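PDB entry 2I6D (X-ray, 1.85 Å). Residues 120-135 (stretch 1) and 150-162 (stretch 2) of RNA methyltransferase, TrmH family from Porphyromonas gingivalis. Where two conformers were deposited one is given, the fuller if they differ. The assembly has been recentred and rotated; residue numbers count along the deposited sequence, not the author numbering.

Stretch 1 120-135: ILRTADWFGIRHVWLG
Stretch 2, residues 150-162: SMGALARVQPTPL

Segments distant in sequence often pack by combining a parallel strand pair with a helix contact, and this TrmH-family RNA methyltransferase offers a compact example, burying 1039 Å² between the stretches. Stretch 1 enters as a helix already under way at Ile120 (residues 120-126 near -60/-45, Phe127 at -92/-3), leaves it through a Schellman motif at Gly128 (86/24), and becomes strand 131-134. Stretch 2 begins with a turn packed against the helix and ends as strand 158-161, running parallel to the first at 21°. Leu121, Ala153, Val157 and Leu134 are buried; Arg122, Met151 and Arg156 stay exposed at the border.

Ser150 to Ala153 form a type I' turn, closed by Ala153 N to Ser150 O at 2.9 Å. Its positive phi values fall on Met151, a selenomethionine (57/29), and Gly152 (84/6); at the latter's angles a CB would jam against the preceding carbonyl, so glycine suits the place. Met151 lays CG over one face of the Arg122 guanidinium (m, t, p, chi4 -179°), 3.5 Å from Arg122 NE. A water donates to Asp125 OD2 (2.6 Å) and to Met151 O (3.2 Å).

Ala153 points toward the helix, its small CB 3.4 Å from Leu121 O and 3.8 Å from Asp125 CB. Leu154 (m, t) points its CA-to-CB bond away, yet CD2 returns to within 4.0 Å of CD1 of Leu121 (m, t).

Arg156 (m, t, m, chi4 -86°) meets Asp125 (t) in a two-pronged salt bridge: NE to OD1 is 2.9 Å and NH2 to OD2 3.0 Å, both nearly linear. Branched, apolar Val157 (t) touches helix and strand at once, its CG2 3.8 Å from Asp125 CB and its CG1 3.5 Å from CG2 of Val132 (t).

From here extended backbones (Val132 -131/121, Thr160 -131/103) take over, pairing His131 with Gln158, Val132 with Pro159, Trp133 with Thr160 and Leu134 with Pro161. Gln158 N donates to Arg130 O (3.1 Å), and Gln158 O accepts from Val132 N (3.0 Å). Gln158 (t, t, 67°) brings OE1 to the edge of the His131 ring (m), 3.0 Å from CE1. Pro159 has no amide hydrogen, but this register asks none of it; on the Val132 and Leu134 face, its CB packs 3.9 Å from CD1 of Leu134 (m, chi2 124°, between wells). Thr160 N donates to Val132 O and Thr160 O accepts from Leu134 N, both at 2.8 Å. Pro161 likewise leaves the ladder intact, and Leu162 N closes it on Leu134 O (2.9 Å), while Leu162 CD2 (m, t) lies 4.0 Å from CB of Trp133 (m).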

# COMPACT_ATOMS: atom_id res chain seq x y z
N ILE A 120 6.62 2.30 2.96
CA ILE A 120 5.89 3.54 2.68
C ILE A 120 4.47 3.46 3.22
O ILE A 120 4.00 4.42 3.83
CB ILE A 120 5.93 3.93 1.19
CG1 ILE A 120 7.33 4.47 0.88
CG2 ILE A 120 4.86 5.01 0.85
CD1 ILE A 120 7.69 4.39 -0.64
N LEU A 121 3.78 2.34 2.98
CA LEU A 121 2.44 2.16 3.55
C LEU A 121 2.43 2.31 5.07
O LEU A 121 1.50 2.88 5.63
CB LEU A 121 1.83 0.81 3.14
CG LEU A 121 1.44 0.66 1.66
CD1 LEU A 121 0.95 -0.78 1.42
CD2 LEU A 121 0.36 1.69 1.28
N ARG A 122 3.41 1.70 5.75
CA ARG A 122 3.50 1.81 7.21
C ARG A 122 3.76 3.24 7.66
O ARG A 122 3.19 3.70 8.67
CB ARG A 122 4.58 0.87 7.77
CG ARG A 122 4.26 -0.59 7.51
CD ARG A 122 5.34 -1.54 8.02
NE ARG A 122 5.76 -1.14 9.35
CZ ARG A 122 6.70 -1.73 10.08
NH1 ARG A 122 7.34 -2.81 9.63
NH2 ARG A 122 7.00 -1.24 11.27
N THR A 123 4.62 3.94 6.93
CA THR A 123 4.88 5.36 7.21
C THR A 123 3.62 6.21 7.01
O THR A 123 3.29 7.03 7.86
CB THR A 123 6.00 5.90 6.30
OG1 THR A 123 7.25 5.37 6.76
CG2 THR A 123 6.05 7.46 6.33
N ALA A 124 2.92 5.99 5.90
CA ALA A 124 1.65 6.68 5.62
C ALA A 124 0.65 6.44 6.77
O ALA A 124 0.02 7.36 7.26
CB ALA A 124 1.08 6.17 4.27
N ASP A 125 0.55 5.20 7.23
CA ASP A 125 -0.34 4.89 8.33
C ASP A 125 0.09 5.61 9.61
O ASP A 125 -0.76 6.20 10.30
CB ASP A 125 -0.46 3.38 8.56
CG ASP A 125 -1.56 3.01 9.53
OD1 ASP A 125 -2.59 3.72 9.63
OD2 ASP A 125 -1.40 2.00 10.21
N TRP A 126 1.38 5.54 9.93
CA TRP A 126 1.92 6.18 11.14
C TRP A 126 1.53 7.67 11.21
O TRP A 126 1.14 8.17 12.27
CB TRP A 126 3.46 6.05 11.18
CG TRP A 126 4.06 6.45 12.51
CD1 TRP A 126 4.45 7.70 12.92
CD2 TRP A 126 4.29 5.58 13.62
NE1 TRP A 126 4.92 7.65 14.22
CE2 TRP A 126 4.83 6.36 14.67
CE3 TRP A 126 4.09 4.20 13.81
CZ2 TRP A 126 5.19 5.81 15.89
CZ3 TRP A 126 4.43 3.66 15.04
CH2 TRP A 126 4.98 4.46 16.06
N PHE A 127 1.69 8.37 10.09
CA PHE A 127 1.46 9.83 10.05
C PHE A 127 0.03 10.24 9.67
O PHE A 127 -0.32 11.44 9.65
CB PHE A 127 2.48 10.48 9.14
CG PHE A 127 3.88 10.47 9.74
CD1 PHE A 127 4.17 11.28 10.85
CD2 PHE A 127 4.85 9.60 9.25
CE1 PHE A 127 5.44 11.26 11.45
CE2 PHE A 127 6.14 9.60 9.82
CZ PHE A 127 6.42 10.42 10.92
N GLY A 128 -0.79 9.26 9.35
CA GLY A 128 -2.23 9.49 9.13
C GLY A 128 -2.56 9.91 7.70
O GLY A 128 -3.59 10.55 7.45
N ILE A 129 -1.68 9.56 6.75
CA ILE A 129 -1.98 9.71 5.33
C ILE A 129 -3.19 8.83 4.95
O ILE A 129 -3.22 7.65 5.29
CB ILE A 129 -0.76 9.28 4.43
CG1 ILE A 129 0.46 10.20 4.67
CG2 ILE A 129 -1.16 9.12 2.93
CD1 ILE A 129 0.69 11.28 3.69
N ARG A 130 -4.19 9.39 4.31
CA ARG A 130 -5.39 8.60 4.01
C ARG A 130 -5.41 7.92 2.67
O ARG A 130 -6.19 6.97 2.46
CB ARG A 130 -6.64 9.48 4.16
CG ARG A 130 -6.87 9.85 5.64
CD ARG A 130 -7.62 11.12 5.76
NE ARG A 130 -8.99 10.98 5.28
CZ ARG A 130 -10.00 11.71 5.73
NH1 ARG A 130 -9.77 12.60 6.69
NH2 ARG A 130 -11.23 11.54 5.25
N HIS A 131 -4.57 8.40 1.75
CA HIS A 131 -4.59 7.89 0.37
C HIS A 131 -3.22 7.77 -0.18
O HIS A 131 -2.41 8.69 -0.03
CB HIS A 131 -5.42 8.80 -0.58
CG HIS A 131 -6.87 8.81 -0.26
ND1 HIS A 131 -7.74 7.85 -0.74
CD2 HIS A 131 -7.60 9.61 0.55
CE1 HIS A 131 -8.95 8.08 -0.26
NE2 HIS A 131 -8.89 9.14 0.53
N VAL A 132 -2.96 6.63 -0.82
CA VAL A 132 -1.66 6.39 -1.47
C VAL A 132 -2.01 5.89 -2.87
O VAL A 132 -2.69 4.87 -3.05
CB VAL A 132 -0.76 5.35 -0.72
CG1 VAL A 132 0.47 4.99 -1.56
CG2 VAL A 132 -0.33 5.87 0.67
N TRP A 133 -1.54 6.63 -3.87
CA TRP A 133 -1.79 6.25 -5.23
C TRP A 133 -0.56 5.58 -5.80
O TRP A 133 0.57 5.92 -5.43
CB TRP A 133 -2.10 7.48 -6.10
CG TRP A 133 -3.24 8.36 -5.67
CD1 TRP A 133 -4.26 8.07 -4.79
CD2 TRP A 133 -3.50 9.64 -6.19
NE1 TRP A 133 -5.12 9.15 -4.71
CE2 TRP A 133 -4.66 10.13 -5.56
CE3 TRP A 133 -2.83 10.45 -7.12
CZ2 TRP A 133 -5.18 11.40 -5.83
CZ3 TRP A 133 -3.35 11.72 -7.40
CH2 TRP A 133 -4.53 12.17 -6.75
N LEU A 134 -0.76 4.64 -6.71
CA LEU A 134 0.34 3.86 -7.26
C LEU A 134 0.40 4.03 -8.77
O LEU A 134 -0.52 3.66 -9.52
CB LEU A 134 0.20 2.38 -6.86
CG LEU A 134 0.24 2.35 -5.34
CD1 LEU A 134 -0.98 1.68 -4.69
CD2 LEU A 134 1.57 1.87 -4.77
N GLY A 135 1.48 4.63 -9.25
CA GLY A 135 1.59 4.88 -10.68
C GLY A 135 2.23 3.74 -11.43
O GLY A 135 2.46 2.66 -10.87
N SER A 150 2.68 -5.18 5.66
CA SER A 150 1.94 -3.92 5.77
C SER A 150 1.65 -3.43 7.21
O SER A 150 1.28 -2.26 7.40
CB SER A 150 0.63 -3.99 4.93
OG SER A 150 -0.30 -4.90 5.52
N MSE A 151 1.80 -4.30 8.20
CA MSE A 151 1.55 -3.94 9.62
C MSE A 151 0.13 -3.41 9.87
O MSE A 151 -0.08 -2.59 10.77
CB MSE A 151 2.57 -2.90 10.12
CG MSE A 151 3.66 -3.43 11.05
SE MSE A 151 3.93 -2.39 12.74
CE MSE A 151 3.05 -0.69 12.33
N GLY A 152 -0.83 -3.86 9.06
CA GLY A 152 -2.21 -3.41 9.20
C GLY A 152 -2.52 -2.11 8.49
O GLY A 152 -3.63 -1.59 8.62
N ALA A 153 -1.56 -1.58 7.73
CA ALA A 153 -1.76 -0.24 7.14
C ALA A 153 -2.97 -0.16 6.19
O ALA A 153 -3.61 0.91 6.05
CB ALA A 153 -0.50 0.24 6.44
N LEU A 154 -3.30 -1.28 5.55
CA LEU A 154 -4.43 -1.31 4.61
C LEU A 154 -5.80 -1.20 5.29
O LEU A 154 -6.81 -1.00 4.61
CB LEU A 154 -4.36 -2.55 3.72
CG LEU A 154 -3.03 -2.65 2.95
CD1 LEU A 154 -2.83 -4.04 2.35
CD2 LEU A 154 -2.92 -1.56 1.88
N ALA A 155 -5.83 -1.28 6.61
CA ALA A 155 -7.05 -0.97 7.34
C ALA A 155 -7.43 0.51 7.24
O ALA A 155 -8.61 0.85 7.31
CB ALA A 155 -6.93 -1.41 8.81
N ARG A 156 -6.43 1.39 7.11
CA ARG A 156 -6.69 2.79 7.20
C ARG A 156 -6.16 3.59 6.03
O ARG A 156 -6.53 4.74 5.87
CB ARG A 156 -6.11 3.36 8.47
CG ARG A 156 -6.94 3.10 9.71
CD ARG A 156 -6.10 3.39 10.95
NE ARG A 156 -4.91 2.55 10.94
CZ ARG A 156 -4.88 1.32 11.42
NH1 ARG A 156 -5.97 0.78 11.96
NH2 ARG A 156 -3.75 0.61 11.35
N VAL A 157 -5.26 3.00 5.24
CA VAL A 157 -4.66 3.70 4.09
C VAL A 157 -5.28 3.07 2.83
O VAL A 157 -5.11 1.86 2.56
CB VAL A 157 -3.11 3.59 4.08
CG1 VAL A 157 -2.54 4.32 2.85
CG2 VAL A 157 -2.50 4.14 5.39
N GLN A 158 -6.04 3.88 2.10
CA GLN A 158 -6.65 3.41 0.86
C GLN A 158 -5.67 3.50 -0.32
O GLN A 158 -5.21 4.60 -0.66
CB GLN A 158 -7.93 4.18 0.49
CG GLN A 158 -8.56 3.62 -0.81
CD GLN A 158 -9.67 4.48 -1.42
OE1 GLN A 158 -9.42 5.60 -1.90
NE2 GLN A 158 -10.88 3.94 -1.46
N PRO A 159 -5.35 2.35 -0.94
CA PRO A 159 -4.39 2.41 -2.03
C PRO A 159 -5.08 2.44 -3.40
O PRO A 159 -6.07 1.74 -3.59
CB PRO A 159 -3.58 1.15 -1.83
CG PRO A 159 -4.61 0.13 -1.27
CD PRO A 159 -5.71 0.97 -0.58
N THR A 160 -4.57 3.23 -4.34
CA THR A 160 -5.26 3.42 -5.60
C THR A 160 -4.31 3.23 -6.76
O THR A 160 -3.52 4.10 -7.04
CB THR A 160 -5.96 4.81 -5.70
OG1 THR A 160 -6.90 4.96 -4.63
CG2 THR A 160 -6.73 4.94 -7.03
N PRO A 161 -4.37 2.06 -7.44
CA PRO A 161 -3.60 1.94 -8.68
C PRO A 161 -4.14 2.92 -9.73
O PRO A 161 -5.36 2.94 -9.97
CB PRO A 161 -3.84 0.49 -9.11
CG PRO A 161 -4.36 -0.20 -7.85
CD PRO A 161 -5.10 0.83 -7.09
N LEU A 162 -3.28 3.71 -10.35
CA LEU A 162 -3.75 4.71 -11.30
C LEU A 162 -3.77 4.16 -12.71
O LEU A 162 -2.90 3.37 -13.07
CB LEU A 162 -2.91 5.98 -11.26
CG LEU A 162 -2.79 6.78 -9.96
CD1 LEU A 162 -1.98 8.03 -10.19
CD2 LEU A 162 -4.17 7.16 -9.47
O HOH W 1 0.71 0.41 10.11
O HOH W 2 -4.66 6.70 7.37